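Local coordinates for protein biliverdin reductase (Synechocystis sp., PDB 5B3T) that probably reduces biliverdin to bilirubin with NAD(P)H, as a Rossmann-fold enzyme of the Gfo/Idh/MocA family, at residues V16-T21 and R27-F32; A68-P73 and G88-A93; G258-V263 and T276-G281; E292-Y297 and K302-D307. All coordinates share one frame; numbering follows the deposited sequence.

Contact 1: residues V16-T21 and R27-F32; sequences VGIVGT and RRAEVF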
loop_
_atom_site.group_PDB
_atom_site.type_symbol
_atom_site.label_atom_id
_atom_site.label_comp_id
_atom_site.label_asym_id
_atom_site.label_seq_id
_atom_site.Cartn_x
_atom_site.Cartn_y
_atom_site.Cartn_z
ATOM N N VAL A 16 -8.932 -15.493 11.825
ATOM C CA VAL A 16 -8.181 -14.321 11.394
ATOM C C VAL A 16 -7.993 -13.372 12.567
ATOM O O VAL A 16 -8.934 -13.105 13.324
ATOM C CB VAL A 16 -8.894 -13.602 10.230
ATOM C CG1 VAL A 16 -8.074 -12.411 9.749
ATOM C CG2 VAL A 16 -9.159 -14.573 9.090
ATOM N N GLY A 17 -6.777 -12.870 12.713
ATOM C CA GLY A 17 -6.499 -11.731 13.577
ATOM C C GLY A 17 -6.039 -10.566 12.728
ATOM O O GLY A 17 -5.231 -10.739 11.811
ATOM N N ILE A 18 -6.557 -9.379 13.027
ATOM C CA ILE A 18 -6.310 -8.187 12.224
ATOM C C ILE A 18 -5.472 -7.215 13.042
ATOM O O ILE A 18 -5.897 -6.762 14.110
ATOM C CB ILE A 18 -7.623 -7.535 11.770
ATOM C CG1 ILE A 18 -8.374 -8.464 10.814
ATOM C CG2 ILE A 18 -7.350 -6.191 11.118
ATOM C CD1 ILE A 18 -9.653 -7.872 10.271
ATOM N N VAL A 19 -4.289 -6.884 12.542
ATOM C CA VAL A 19 -3.423 -5.893 13.172
ATOM C C VAL A 19 -3.654 -4.581 12.431
ATOM O O VAL A 19 -3.119 -4.365 11.340
ATOM C CB VAL A 19 -1.953 -6.316 13.147
ATOM C CG1 VAL A 19 -1.094 -5.274 13.839
ATOM C CG2 VAL A 19 -1.783 -7.673 13.810
ATOM N N GLY A 20 -4.457 -3.701 13.023
ATOM C CA GLY A 20 -4.823 -2.455 12.380
ATOM C C GLY A 20 -6.316 -2.209 12.415
ATOM O O GLY A 20 -7.105 -3.149 12.551
ATOM N N THR A 21 -6.716 -0.942 12.300
ATOM C CA THR A 21 -8.126 -0.583 12.380
ATOM C C THR A 21 -8.540 0.413 11.302
ATOM O O THR A 21 -9.676 0.900 11.338
ATOM C CB THR A 21 -8.460 -0.001 13.762
ATOM O OG1 THR A 21 -7.588 1.101 14.039
ATOM C CG2 THR A 21 -8.294 -1.052 14.850
ATOM N N ARG A 27 -12.123 -3.106 5.492
ATOM C CA ARG A 27 -12.571 -3.827 4.304
ATOM C C ARG A 27 -12.300 -5.322 4.427
ATOM O O ARG A 27 -13.152 -6.144 4.071
ATOM C CB ARG A 27 -11.892 -3.265 3.055
ATOM C CG ARG A 27 -12.288 -1.837 2.724
ATOM C CD ARG A 27 -13.796 -1.704 2.661
ATOM N NE ARG A 27 -14.218 -0.427 2.099
ATOM C CZ ARG A 27 -15.444 0.072 2.230
ATOM N NH1 ARG A 27 -16.356 -0.598 2.921
ATOM N NH2 ARG A 27 -15.752 1.241 1.686
ATOM N N ARG A 28 -11.116 -5.691 4.921
ATOM C CA ARG A 28 -10.810 -7.103 5.135
ATOM C C ARG A 28 -11.753 -7.711 6.165
ATOM O O ARG A 28 -12.262 -8.823 5.980
ATOM C CB ARG A 28 -9.357 -7.265 5.581
ATOM C CG ARG A 28 -8.320 -6.786 4.576
ATOM C CD ARG A 28 -8.112 -7.773 3.443
ATOM N NE ARG A 28 -6.973 -7.390 2.612
ATOM C CZ ARG A 28 -6.574 -8.056 1.535
ATOM N NH1 ARG A 28 -7.220 -9.149 1.150
ATOM N NH2 ARG A 28 -5.525 -7.633 0.842
ATOM N N ALA A 29 -11.998 -6.989 7.263
ATOM C CA ALA A 29 -12.872 -7.500 8.313
ATOM C C ALA A 29 -14.283 -7.739 7.792
ATOM O O ALA A 29 -14.926 -8.729 8.155
ATOM C CB ALA A 29 -12.900 -6.530 9.494
ATOM N N GLU A 30 -14.777 -6.840 6.937
ATOM C CA GLU A 30 -16.126 -6.994 6.402
ATOM C C GLU A 30 -16.267 -8.293 5.616
ATOM O O GLU A 30 -17.266 -9.007 5.760
ATOM C CB GLU A 30 -16.486 -5.788 5.533
ATOM C CG GLU A 30 -16.690 -4.497 6.318
ATOM C CD GLU A 30 -16.815 -3.273 5.427
ATOM O OE1 GLU A 30 -16.429 -3.349 4.241
ATOM O OE2 GLU A 30 -17.301 -2.232 5.916
ATOM N N VAL A 31 -15.270 -8.628 4.797
ATOM C CA VAL A 31 -15.371 -9.821 3.961
ATOM C C VAL A 31 -15.082 -11.084 4.765
ATOM O O VAL A 31 -15.723 -12.120 4.560
ATOM C CB VAL A 31 -14.439 -9.692 2.741
ATOM C CG1 VAL A 31 -14.514 -10.946 1.877
ATOM C CG2 VAL A 31 -14.798 -8.453 1.926
ATOM N N PHE A 32 -14.114 -11.026 5.684
ATOM C CA PHE A 32 -13.805 -12.192 6.508
ATOM C C PHE A 32 -15.011 -12.632 7.326
ATOM O O PHE A 32 -15.264 -13.834 7.476
ATOM C CB PHE A 32 -12.619 -11.895 7.427
ATOM C CG PHE A 32 -11.287 -12.048 6.763
ATOM C CD1 PHE A 32 -11.013 -13.160 5.993
ATOM C CD2 PHE A 32 -10.306 -11.081 6.912
ATOM C CE1 PHE A 32 -9.789 -13.314 5.380
ATOM C CE2 PHE A 32 -9.078 -11.229 6.300
ATOM C CZ PHE A 32 -8.819 -12.345 5.534
#

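Contact 2: residues A68-P73 and G88-A93; sequences ALINDP and GAIAEA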
loop_
_atom_site.group_PDB
_atom_site.type_symbol
_atom_site.label_atom_id
_atom_site.label_comp_id
_atom_site.label_asym_id
_atom_site.label_seq_id
_atom_site.Cartn_x
_atom_site.Cartn_y
_atom_site.Cartn_z
ATOM N N ALA A 68 0.747 -10.352 21.374
ATOM C CA ALA A 68 -0.169 -11.356 21.904
ATOM C C ALA A 68 -1.100 -11.882 20.819
ATOM O O ALA A 68 -1.421 -13.077 20.794
ATOM C CB ALA A 68 -0.974 -10.776 23.067
ATOM N N LEU A 69 -1.549 -11.005 19.917
ATOM C CA LEU A 69 -2.437 -11.430 18.840
ATOM C C LEU A 69 -1.773 -12.481 17.959
ATOM O O LEU A 69 -2.356 -13.534 17.685
ATOM C CB LEU A 69 -2.869 -10.223 18.003
ATOM C CG LEU A 69 -3.850 -10.469 16.850
ATOM C CD1 LEU A 69 -4.722 -9.249 16.658
ATOM C CD2 LEU A 69 -3.133 -10.798 15.542
ATOM N N ILE A 70 -0.552 -12.205 17.496
ATOM C CA ILE A 70 0.089 -13.098 16.538
ATOM C C ILE A 70 0.507 -14.417 17.176
ATOM O O ILE A 70 0.750 -15.395 16.459
ATOM C CB ILE A 70 1.293 -12.403 15.871
ATOM C CG1 ILE A 70 2.351 -12.024 16.909
ATOM C CG2 ILE A 70 0.837 -11.173 15.090
ATOM C CD1 ILE A 70 3.604 -12.876 16.836
ATOM N N ASN A 71 0.593 -14.479 18.504
ATOM C CA ASN A 71 0.932 -15.715 19.199
ATOM C C ASN A 71 -0.294 -16.480 19.687
ATOM O O ASN A 71 -0.138 -17.531 20.318
ATOM C CB ASN A 71 1.862 -15.423 20.382
ATOM C CG ASN A 71 3.287 -15.129 19.947
ATOM O OD1 ASN A 71 4.051 -16.042 19.631
ATOM N ND2 ASN A 71 3.655 -13.855 19.937
ATOM N N ASP A 72 -1.495 -15.985 19.414
ATOM C CA ASP A 72 -2.723 -16.669 19.815
ATOM C C ASP A 72 -2.846 -17.987 19.059
ATOM O O ASP A 72 -2.845 -17.982 17.820
ATOM C CB ASP A 72 -3.932 -15.770 19.541
ATOM C CG ASP A 72 -5.242 -16.340 20.080
ATOM O OD1 ASP A 72 -5.326 -17.553 20.364
ATOM O OD2 ASP A 72 -6.204 -15.556 20.218
ATOM N N PRO A 73 -2.949 -19.130 19.746
ATOM C CA PRO A 73 -3.099 -20.409 19.034
ATOM C C PRO A 73 -4.445 -20.584 18.348
ATOM O O PRO A 73 -4.579 -21.503 17.530
ATOM C CB PRO A 73 -2.903 -21.454 20.141
ATOM C CG PRO A 73 -3.202 -20.733 21.408
ATOM C CD PRO A 73 -2.767 -19.317 21.194
ATOM N N GLY A 88 7.115 -4.906 8.672
ATOM C CA GLY A 88 8.113 -5.955 8.537
ATOM C C GLY A 88 8.306 -6.758 9.809
ATOM O O GLY A 88 8.403 -7.988 9.768
ATOM N N ALA A 89 8.363 -6.077 10.956
ATOM C CA ALA A 89 8.578 -6.770 12.223
ATOM C C ALA A 89 7.383 -7.640 12.591
ATOM O O ALA A 89 7.552 -8.754 13.104
ATOM C CB ALA A 89 8.867 -5.759 13.335
ATOM N N ILE A 90 6.167 -7.152 12.342
ATOM C CA ILE A 90 4.980 -7.944 12.649
ATOM C C ILE A 90 4.890 -9.150 11.721
ATOM O O ILE A 90 4.526 -10.252 12.148
ATOM C CB ILE A 90 3.715 -7.069 12.570
ATOM C CG1 ILE A 90 3.783 -5.934 13.592
ATOM C CG2 ILE A 90 2.470 -7.903 12.827
ATOM C CD1 ILE A 90 2.573 -5.022 13.567
ATOM N N ALA A 91 5.228 -8.965 10.443
ATOM C CA ALA A 91 5.186 -10.079 9.500
ATOM C C ALA A 91 6.175 -11.174 9.887
ATOM O O ALA A 91 5.842 -12.363 9.834
ATOM C CB ALA A 91 5.468 -9.578 8.086
ATOM N N GLU A 92 7.396 -10.795 10.272
ATOM C CA GLU A 92 8.375 -11.798 10.681
ATOM C C GLU A 92 7.918 -12.536 11.932
ATOM O O GLU A 92 8.045 -13.763 12.018
ATOM C CB GLU A 92 9.740 -11.152 10.917
ATOM C CG GLU A 92 10.776 -12.134 11.446
ATOM C CD GLU A 92 12.175 -11.555 11.503
ATOM O OE1 GLU A 92 12.313 -10.338 11.745
ATOM O OE2 GLU A 92 13.140 -12.322 11.310
ATOM N N ALA A 93 7.382 -11.805 12.913
ATOM C CA ALA A 93 6.919 -12.447 14.138
ATOM C C ALA A 93 5.755 -13.389 13.858
ATOM O O ALA A 93 5.696 -14.495 14.407
ATOM C CB ALA A 93 6.520 -11.389 15.167
#

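Contact 3: residues G258-V263 and T276-G281; sequences GTLIFV and TEITVG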
loop_
_atom_site.group_PDB
_atom_site.type_symbol
_atom_site.label_atom_id
_atom_site.label_comp_id
_atom_site.label_asym_id
_atom_site.label_seq_id
_atom_site.Cartn_x
_atom_site.Cartn_y
_atom_site.Cartn_z
ATOM N N GLY A 258 -2.556 8.924 -26.873
ATOM C CA GLY A 258 -3.555 9.481 -25.981
ATOM C C GLY A 258 -2.974 9.813 -24.625
ATOM O O GLY A 258 -1.836 9.465 -24.296
ATOM N N THR A 259 -3.793 10.501 -23.832
ATOM C CA THR A 259 -3.455 10.887 -22.470
ATOM C C THR A 259 -4.523 10.378 -21.511
ATOM O O THR A 259 -5.722 10.491 -21.787
ATOM C CB THR A 259 -3.325 12.414 -22.341
ATOM O OG1 THR A 259 -2.131 12.852 -23.001
ATOM C CG2 THR A 259 -3.279 12.841 -20.878
ATOM N N LEU A 260 -4.082 9.815 -20.391
ATOM C CA LEU A 260 -4.957 9.448 -19.286
ATOM C C LEU A 260 -4.773 10.454 -18.157
ATOM O O LEU A 260 -3.647 10.690 -17.710
ATOM C CB LEU A 260 -4.652 8.033 -18.788
ATOM C CG LEU A 260 -4.854 6.877 -19.769
ATOM C CD1 LEU A 260 -4.294 5.582 -19.196
ATOM C CD2 LEU A 260 -6.328 6.722 -20.101
ATOM N N ILE A 261 -5.874 11.049 -17.704
ATOM C CA ILE A 261 -5.855 12.007 -16.604
ATOM C C ILE A 261 -6.765 11.489 -15.509
ATOM O O ILE A 261 -7.964 11.286 -15.739
ATOM C CB ILE A 261 -6.318 13.403 -17.035
ATOM C CG1 ILE A 261 -5.653 13.826 -18.330
ATOM C CG2 ILE A 261 -6.025 14.419 -15.941
ATOM C CD1 ILE A 261 -6.192 15.116 -18.805
ATOM N N PHE A 262 -6.211 11.308 -14.316
ATOM C CA PHE A 262 -7.001 10.979 -13.140
ATOM C C PHE A 262 -6.845 12.095 -12.119
ATOM O O PHE A 262 -5.730 12.383 -11.671
ATOM C CB PHE A 262 -6.596 9.623 -12.560
ATOM C CG PHE A 262 -6.956 8.465 -13.446
ATOM C CD1 PHE A 262 -6.105 8.064 -14.460
ATOM C CD2 PHE A 262 -8.159 7.795 -13.281
ATOM C CE1 PHE A 262 -6.439 7.007 -15.288
ATOM C CE2 PHE A 262 -8.499 6.736 -14.103
ATOM C CZ PHE A 262 -7.637 6.340 -15.107
ATOM N N VAL A 263 -7.958 12.741 -11.783
ATOM C CA VAL A 263 -8.026 13.737 -10.722
ATOM C C VAL A 263 -8.810 13.100 -9.586
ATOM O O VAL A 263 -10.029 12.920 -9.687
ATOM C CB VAL A 263 -8.683 15.040 -11.193
ATOM C CG1 VAL A 263 -8.742 16.048 -10.051
ATOM C CG2 VAL A 263 -7.938 15.614 -12.393
ATOM N N THR A 276 -13.234 10.790 -23.240
ATOM C CA THR A 276 -14.114 9.736 -22.750
ATOM C C THR A 276 -13.996 9.613 -21.236
ATOM O O THR A 276 -12.888 9.603 -20.690
ATOM C CB THR A 276 -13.781 8.392 -23.409
ATOM O OG1 THR A 276 -13.683 8.559 -24.828
ATOM C CG2 THR A 276 -14.865 7.365 -23.106
ATOM N N GLU A 277 -15.142 9.519 -20.564
ATOM C CA GLU A 277 -15.138 9.209 -19.143
ATOM C C GLU A 277 -14.617 7.794 -18.929
ATOM O O GLU A 277 -14.856 6.898 -19.742
ATOM C CB GLU A 277 -16.546 9.343 -18.563
ATOM C CG GLU A 277 -16.596 9.987 -17.185
ATOM C CD GLU A 277 -16.267 11.468 -17.218
ATOM O OE1 GLU A 277 -16.997 12.223 -17.901
ATOM O OE2 GLU A 277 -15.273 11.876 -16.573
ATOM N N ILE A 278 -13.886 7.597 -17.837
ATOM C CA ILE A 278 -13.339 6.294 -17.479
ATOM C C ILE A 278 -14.033 5.816 -16.212
ATOM O O ILE A 278 -14.040 6.520 -15.195
ATOM C CB ILE A 278 -11.814 6.346 -17.285
ATOM C CG1 ILE A 278 -11.121 6.651 -18.614
ATOM C CG2 ILE A 278 -11.305 5.036 -16.708
ATOM C CD1 ILE A 278 -9.617 6.765 -18.505
ATOM N N THR A 279 -14.619 4.623 -16.277
ATOM C CA THR A 279 -15.267 4.032 -15.114
ATOM C C THR A 279 -14.212 3.524 -14.138
ATOM O O THR A 279 -13.381 2.681 -14.492
ATOM C CB THR A 279 -16.190 2.895 -15.545
ATOM O OG1 THR A 279 -17.162 3.391 -16.477
ATOM C CG2 THR A 279 -16.908 2.306 -14.339
ATOM N N VAL A 280 -14.238 4.040 -12.913
ATOM C CA VAL A 280 -13.306 3.637 -11.865
ATOM C C VAL A 280 -14.077 2.814 -10.844
ATOM O O VAL A 280 -15.030 3.310 -10.227
ATOM C CB VAL A 280 -12.632 4.847 -11.206
ATOM C CG1 VAL A 280 -11.697 4.388 -10.098
ATOM C CG2 VAL A 280 -11.876 5.662 -12.249
ATOM N N GLY A 281 -13.666 1.558 -10.665
ATOM C CA GLY A 281 -14.328 0.676 -9.729
ATOM C C GLY A 281 -13.953 0.955 -8.286
ATOM O O GLY A 281 -13.016 1.693 -7.982
#

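Contact 4: residues E292-Y297 and K302-D307; sequences EAVLDY and KPLYVD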
loop_
_atom_site.group_PDB
_atom_site.type_symbol
_atom_site.label_atom_id
_atom_site.label_comp_id
_atom_site.label_asym_id
_atom_site.label_seq_id
_atom_site.Cartn_x
_atom_site.Cartn_y
_atom_site.Cartn_z
ATOM N N GLU A 292 -11.227 -13.036 -1.111
ATOM C CA GLU A 292 -11.799 -14.314 -1.521
ATOM C C GLU A 292 -10.759 -15.188 -2.214
ATOM O O GLU A 292 -10.775 -16.415 -2.063
ATOM C CB GLU A 292 -13.012 -14.079 -2.420
ATOM C CG GLU A 292 -14.195 -13.473 -1.677
ATOM C CD GLU A 292 -15.373 -13.160 -2.580
ATOM O OE1 GLU A 292 -15.201 -13.169 -3.816
ATOM O OE2 GLU A 292 -16.475 -12.908 -2.049
ATOM N N ALA A 293 -9.843 -14.576 -2.970
ATOM C CA ALA A 293 -8.754 -15.342 -3.566
ATOM C C ALA A 293 -7.855 -15.942 -2.493
ATOM O O ALA A 293 -7.408 -17.090 -2.613
ATOM C CB ALA A 293 -7.948 -14.458 -4.517
ATOM N N VAL A 294 -7.580 -15.177 -1.431
ATOM C CA VAL A 294 -6.772 -15.688 -0.327
ATOM C C VAL A 294 -7.474 -16.858 0.345
ATOM O O VAL A 294 -6.860 -17.894 0.629
ATOM C CB VAL A 294 -6.464 -14.558 0.675
ATOM C CG1 VAL A 294 -5.958 -15.126 1.988
ATOM C CG2 VAL A 294 -5.448 -13.587 0.085
ATOM N N LEU A 295 -8.771 -16.715 0.609
ATOM C CA LEU A 295 -9.537 -17.819 1.173
ATOM C C LEU A 295 -9.499 -19.035 0.257
ATOM O O LEU A 295 -9.366 -20.171 0.724
ATOM C CB LEU A 295 -10.978 -17.369 1.425
ATOM C CG LEU A 295 -11.088 -16.378 2.587
ATOM C CD1 LEU A 295 -12.507 -15.870 2.760
ATOM C CD2 LEU A 295 -10.590 -17.026 3.871
ATOM N N ASP A 296 -9.597 -18.810 -1.055
ATOM C CA ASP A 296 -9.489 -19.904 -2.016
ATOM C C ASP A 296 -8.171 -20.645 -1.849
ATOM O O ASP A 296 -8.144 -21.876 -1.743
ATOM C CB ASP A 296 -9.624 -19.367 -3.446
ATOM C CG ASP A 296 -10.966 -19.709 -4.085
ATOM O OD1 ASP A 296 -12.006 -19.138 -3.675
ATOM O OD2 ASP A 296 -10.978 -20.532 -5.031
ATOM N N TYR A 297 -7.064 -19.906 -1.809
ATOM C CA TYR A 297 -5.755 -20.536 -1.673
ATOM C C TYR A 297 -5.663 -21.351 -0.389
ATOM O O TYR A 297 -5.178 -22.487 -0.395
ATOM C CB TYR A 297 -4.635 -19.488 -1.716
ATOM C CG TYR A 297 -3.294 -20.085 -1.392
ATOM C CD1 TYR A 297 -2.637 -20.887 -2.316
ATOM C CD2 TYR A 297 -2.696 -19.872 -0.154
ATOM C CE1 TYR A 297 -1.416 -21.446 -2.023
ATOM C CE2 TYR A 297 -1.477 -20.428 0.143
ATOM C CZ TYR A 297 -0.842 -21.213 -0.795
ATOM O OH TYR A 297 0.375 -21.769 -0.502
ATOM N N LYS A 302 -5.713 -23.411 -4.476
ATOM C CA LYS A 302 -5.663 -22.745 -5.770
ATOM C C LYS A 302 -4.714 -21.551 -5.697
ATOM O O LYS A 302 -4.924 -20.650 -4.873
ATOM C CB LYS A 302 -7.045 -22.276 -6.229
ATOM C CG LYS A 302 -6.955 -21.334 -7.432
ATOM C CD LYS A 302 -8.231 -20.546 -7.666
ATOM C CE LYS A 302 -9.444 -21.453 -7.580
ATOM N NZ LYS A 302 -10.701 -20.677 -7.747
ATOM N N PRO A 303 -3.682 -21.497 -6.534
ATOM C CA PRO A 303 -2.667 -20.445 -6.390
ATOM C C PRO A 303 -3.207 -19.055 -6.685
ATOM O O PRO A 303 -4.099 -18.858 -7.514
ATOM C CB PRO A 303 -1.592 -20.837 -7.412
ATOM C CG PRO A 303 -2.246 -21.821 -8.323
ATOM C CD PRO A 303 -3.302 -22.508 -7.534
ATOM N N LEU A 304 -2.640 -18.083 -5.977
ATOM C CA LEU A 304 -3.004 -16.689 -6.178
ATOM C C LEU A 304 -2.406 -16.159 -7.477
ATOM O O LEU A 304 -1.308 -16.547 -7.885
ATOM C CB LEU A 304 -2.520 -15.844 -5.000
ATOM C CG LEU A 304 -3.109 -16.180 -3.630
ATOM C CD1 LEU A 304 -2.229 -15.619 -2.534
ATOM C CD2 LEU A 304 -4.523 -15.635 -3.505
ATOM N N TYR A 305 -3.145 -15.258 -8.130
ATOM C CA TYR A 305 -2.622 -14.606 -9.327
ATOM C C TYR A 305 -1.521 -13.614 -8.972
ATOM O O TYR A 305 -0.527 -13.492 -9.698
ATOM C CB TYR A 305 -3.756 -13.913 -10.088
ATOM C CG TYR A 305 -3.298 -13.081 -11.265
ATOM C CD1 TYR A 305 -2.978 -13.677 -12.482
ATOM C CD2 TYR A 305 -3.193 -11.697 -11.162
ATOM C CE1 TYR A 305 -2.562 -12.918 -13.559
ATOM C CE2 TYR A 305 -2.778 -10.932 -12.232
ATOM C CZ TYR A 305 -2.463 -11.547 -13.427
ATOM O OH TYR A 305 -2.051 -10.788 -14.494
ATOM N N VAL A 306 -1.682 -12.893 -7.861
ATOM C CA VAL A 306 -0.639 -11.994 -7.385
ATOM C C VAL A 306 0.503 -12.809 -6.796
ATOM O O VAL A 306 0.286 -13.768 -6.044
ATOM C CB VAL A 306 -1.212 -11.018 -6.344
ATOM C CG1 VAL A 306 -0.106 -10.168 -5.739
ATOM C CG2 VAL A 306 -2.287 -10.140 -6.969
ATOM N N ASP A 307 1.732 -12.437 -7.142
ATOM C CA ASP A 307 2.909 -12.975 -6.481
ATOM C C ASP A 307 3.665 -11.833 -5.813
ATOM O O ASP A 307 3.444 -10.654 -6.106
ATOM C CB ASP A 307 3.811 -13.744 -7.460
ATOM C CG ASP A 307 4.752 -12.842 -8.239
ATOM O OD1 ASP A 307 4.321 -11.768 -8.712
ATOM O OD2 ASP A 307 5.933 -13.217 -8.381
HETATM O O HOH W 1 -6.579 -18.515 -5.001
#

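Contact 1: residues V16-T21 and R27-F32
V16 and F32 meet in the tightly packed part of this strand-to-helix contact. The valine meets the phenylalanine over one ring face: CG2 of V16 sits 3.9 Å from the centroid of the F32 ring, only 11° off the normal, a CH-pi contact. Its other methyl, held anti to the backbone N (chi1 -178°), lies over the same face, toward the CD2-CE2 bond, with V16 CG1 3.8 Å from F32 CE2. Both branches are spent on one ring, which crosses the valine at about a right angle. One helical turn earlier the packing continues, I18 CD1 touching A29 CB at 3.6 Å. An alanine in place of F32 would remove the ring and is likely to open a gap under both V16 methyls.

The partly exposed flank of the helix, away from the strand, is polar. There R27 and E30 pair within the helix, R27 NH1 reaching the syn lone pair of E30 OE1 at 3.1 Å, in the guanidinium plane. The buried R28 starts toward the strand but turns off to a salt bridge with D290.

At the end of the strand, G20 and the NADP(+)-binding T21 begin the glycine-rich turn expected of a Rossmann beta-alpha-beta unit. I18 and A29 rest on L40 of strand 38-44, V16 and F32 on L77 of strand 77-80, and helix 283-300 packs alongside, F287 against R28 and T291 against V31 and F32.

Contact 2: residues A68-P73 and G88-A93
Apolar contact between I70 and two residues of helix 87-96, I90 and A93, joins these segments. The end of the I70 side chain does most of the work: I70 CD1 lies 3.7 Å from A93 CB. A looser touch follows one turn back along the same helix, where I70 CG2 comes within 4.3 Å of I90 CG2. The branching of I70 allows both: CG1 stands between the backbone N and the carbonyl carbon (chi1 61°), an uncommon choice on a helix, which sends CD1 to A93 while CG2 faces I90.

The second kind is a van der Waals contact of side chain with backbone, I70 CD1 resting 3.6 Å from A93 O. In Rossmann terms, the two helices lie side by side against strand 77-80, which falls between them in the chain: I70 packs on V78 and I90 on I80. The NADP(+)-binding H87 stands at the start of the second helix.

No polar pair joins the two segments; hydrogen bonds run within each or to other residues. A93 N bonds to A89 O and D72 N to L69 O, each at 3.1 Å. D72 O meets K99 NZ, and D72 OD1 accepts from E74 N, closing an Asx turn.

Contact 3: residues G258-V263 and T276-G281
The F262 ring meets V280 at its edge: V280 CG2 lies in the ring plane, 4.0 Å from F262 CE2. V139, A142 and I143 of helix 137-146 and F251 of strand 248-255 also touch the F262 side chain. I278 approaches the ring end as well, its CD1 4.0 Å from F262 CZ and its CG2 4.2 Å from F262 CE2, the two side chains crossing at about a right angle. A chi1 of -68° sets CG beside the backbone N and points the ring toward I278 and V280.

I278 is the shared element. Its CD1 also meets L260 CD2 at 3.7 Å, so one methyl touches both a leucine branch and the CZ end of the phenylalanine. The contact is wholly apolar, and the backbones stay well apart: the CA atoms of F262 and I278 are 9.0 Å from each other.

That spacing follows from the topology. Strand 266-271 runs between strands 258-263 and 274-278, antiparallel to both, and hydrogen-bonds to each, while 258-263 also pairs with 248-255. Side chains from the two flanking strands, and V280 just beyond, meet past the middle strand on the face packed by helix 137-146, in this antiparallel meander of the C-terminal alpha/beta domain.

Contact 4: residues E292-Y297 and K302-D307
L304 is the bump and the flank of helix 283-300 the hollow. L304 CD2 settles against A293 CB at 3.8 Å. It also lies 3.4 Å from A293 O, with V294 CG2 beside it, while Y297 CB meets L304 CG. At the loop's start, K302 presents its carbonyl to Y297, K302 O lying at the ring edge in plane and 3.3 Å from Y297 CA in a CA-H...O contact. A water fills the notch, donating to A293 O at 2.9 Å and to K302 O at 2.7 Å; A293 O also accepts from Y297 N, so two bonds grip it.

The K302 chain bends at chi3 (-46°) into a salt bridge, K302 NZ meeting D296 OD2 at 2.7 Å from 38° above the carboxylate plane. D296 OD1 is paired with R37. An alanine at D296 would probably leave K302 and R37 without their shared counter-charge and let the lysine swing loose.

This loop between helices 283-300 and 309-325 carries the chain into the latter, before which D307 caps E309 N weakly. V294 and L304 both lie on L127 and H129, bringing this C-terminal part against edge strand 128-131 of the Rossmann sheet.

In the fold
Burial and chemistry change together across the four contacts. Contacts 1 and 2 belong to the core of the Rossmann domain, are carried by apolar side chains, and touch each other: V19 CG1 meets I90 CD1 at 3.7 Å, and both contacts pack on strand 77-80. Contact 3, partly buried, is also apolar but joins strands of the C-terminal sheet, its centre about 40 Å from that of contact 2 on the opposite side of the chain's centre. Contact 4 is the surface case, where charge and water supplement one leucine. Its helix 283-300 nevertheless reaches contact 1, through F32 CE1 and L295 CD2 at 4.1 Å, linking the two family regions.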